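Polar amino acid ABC uptake transporter substrate binding protein (Streptococcus thermophilus LMG 18311, PDB 3HV1) probably binds a polar amino acid outside the membrane and delivers it to its ABC transporter for uptake into the cell. Local coordinates at residues G138-F142 with Q156-Q160. Residues are numbered along the deposited sequence; the frame is centred on the assembly and turned at random.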
loop_
_atom_site.group_PDB
_atom_site.type_symbol
_atom_site.label_atom_id
_atom_site.label_comp_id
_atom_site.label_asym_id
_atom_site.label_seq_id
_atom_site.Cartn_x
_atom_site.Cartn_y
_atom_site.Cartn_z
ATOM N N GLY A 138 13.633 11.640 -15.609
ATOM C CA GLY A 138 14.727 10.688 -15.717
ATOM C C GLY A 138 16.078 11.381 -15.669
ATOM O O GLY A 138 17.016 10.896 -15.037
ATOM N N TYR A 139 16.181 12.522 -16.340
ATOM C CA TYR A 139 17.422 13.283 -16.359
ATOM C C TYR A 139 17.850 13.579 -14.923
ATOM O O TYR A 139 18.968 13.266 -14.515
ATOM C CB TYR A 139 17.219 14.590 -17.131
ATOM C CG TYR A 139 18.453 15.460 -17.215
ATOM C CD1 TYR A 139 19.578 15.044 -17.929
ATOM C CD2 TYR A 139 18.504 16.693 -16.566
ATOM C CE1 TYR A 139 20.725 15.834 -17.993
ATOM C CE2 TYR A 139 19.646 17.491 -16.621
ATOM C CZ TYR A 139 20.753 17.055 -17.335
ATOM O OH TYR A 139 21.889 17.832 -17.384
ATOM N N ASP A 140 16.939 14.161 -14.153
ATOM C CA ASP A 140 17.211 14.505 -12.761
ATOM C C ASP A 140 17.517 13.289 -11.895
ATOM O O ASP A 140 18.360 13.355 -10.997
ATOM C CB ASP A 140 16.023 15.269 -12.171
ATOM C CG ASP A 140 16.039 16.738 -12.537
ATOM O OD1 ASP A 140 16.123 17.057 -13.741
ATOM O OD2 ASP A 140 15.970 17.577 -11.613
ATOM N N ALA A 141 16.831 12.182 -12.163
ATOM C CA ALA A 141 17.031 10.956 -11.395
ATOM C C ALA A 141 18.397 10.361 -11.704
ATOM O O ALA A 141 19.064 9.813 -10.826
ATOM C CB ALA A 141 15.933 9.953 -11.723
ATOM N N PHE A 142 18.807 10.480 -12.961
ATOM C CA PHE A 142 20.093 9.967 -13.402
ATOM C C PHE A 142 21.212 10.596 -12.582
ATOM O O PHE A 142 22.132 9.910 -12.144
ATOM C CB PHE A 142 20.301 10.295 -14.877
ATOM C CG PHE A 142 21.634 9.866 -15.414
ATOM C CD1 PHE A 142 21.900 8.524 -15.658
ATOM C CD2 PHE A 142 22.616 10.808 -15.703
ATOM C CE1 PHE A 142 23.124 8.124 -16.186
ATOM C CE2 PHE A 142 23.847 10.419 -16.231
ATOM C CZ PHE A 142 24.100 9.075 -16.474
ATOM N N GLN A 156 29.923 8.818 -18.066
ATOM C CA GLN A 156 29.157 9.160 -16.868
ATOM C C GLN A 156 28.208 10.320 -17.150
ATOM O O GLN A 156 27.969 11.165 -16.287
ATOM C CB GLN A 156 30.084 9.546 -15.710
ATOM C CG GLN A 156 30.925 8.411 -15.150
ATOM C CD GLN A 156 31.994 7.946 -16.117
ATOM O OE1 GLN A 156 32.838 8.734 -16.553
ATOM N NE2 GLN A 156 31.965 6.663 -16.459
ATOM N N LYS A 157 27.675 10.358 -18.365
ATOM C CA LYS A 157 26.751 11.411 -18.760
ATOM C C LYS A 157 25.643 10.792 -19.601
ATOM O O LYS A 157 25.683 9.605 -19.914
ATOM C CB LYS A 157 27.467 12.470 -19.608
ATOM C CG LYS A 157 28.845 12.887 -19.115
ATOM C CD LYS A 157 28.812 13.501 -17.724
ATOM C CE LYS A 157 30.222 13.840 -17.250
ATOM N NZ LYS A 157 30.255 14.332 -15.845
ATOM N N VAL A 158 24.660 11.608 -19.963
ATOM C CA VAL A 158 23.562 11.153 -20.800
ATOM C C VAL A 158 23.340 12.123 -21.943
ATOM O O VAL A 158 23.403 13.340 -21.766
ATOM C CB VAL A 158 22.242 11.032 -20.024
ATOM C CG1 VAL A 158 22.272 9.799 -19.144
ATOM C CG2 VAL A 158 22.008 12.287 -19.201
ATOM N N VAL A 159 23.096 11.570 -23.122
ATOM C CA VAL A 159 22.841 12.372 -24.300
ATOM C C VAL A 159 21.384 12.811 -24.192
ATOM O O VAL A 159 20.473 11.977 -24.129
ATOM C CB VAL A 159 23.048 11.545 -25.578
ATOM C CG1 VAL A 159 22.889 12.425 -26.808
ATOM C CG2 VAL A 159 24.420 10.906 -25.557
ATOM N N GLN A 160 21.162 14.120 -24.154
ATOM C CA GLN A 160 19.807 14.637 -24.038
ATOM C C GLN A 160 19.132 14.806 -25.390
ATOM O O GLN A 160 19.763 15.190 -26.374
ATOM C CB GLN A 160 19.807 15.971 -23.286
ATOM C CG GLN A 160 20.212 15.852 -21.830
ATOM C CD GLN A 160 20.011 17.146 -21.069
ATOM O OE1 GLN A 160 18.900 17.682 -21.013
ATOM N NE2 GLN A 160 21.086 17.656 -20.476
#
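Gln156 meets the ring of Phe142 through its backbone alone: the carbonyl O of Gln156 lies near the ring plane at the edge, 4.2 Å from Phe142 CE2, while its side chain takes no part. The backbone O of Lys157 follows, 3.8 Å from Phe142 CZ, and the lysine CB points away from the helix. Val158 brings the first side chain into the contact. Val158 CG1 stands over the centre of the Phe142 ring, 3.3 Å from the centroid and 11° off the normal, a close CH-pi contact. Val158 CG2 sits between the two aromatics, 3.8 Å from Phe142 CD2 and 3.9 Å from Tyr139 CD1, at the edge of the tyrosine ring. Both rings extend from the helix with CG anti to the backbone N; this torsion (chi1 177°) carries the Phe142 ring to the strand, whereas the Tyr139 ring reaches it with its CD1/CE1 side. The contact lies within a beta-alpha-beta unit of the periplasmic-binding-protein fold: strand 130-133, helix 137-144 and strand 158-161, the two strands being parallel neighbours. Leu130 of the first strand touches both Phe142 and Val158, so the cluster is shared with that strand. Further on, Gln160 lays its amide over one face of Tyr139, the planes 33° apart. Gln160 NE2 is 3.1 Å from Tyr139 CE1; Gln160 NE2 also sits 3.2 Å from Tyr139 OH, but the geometry is not that of a hydrogen bond.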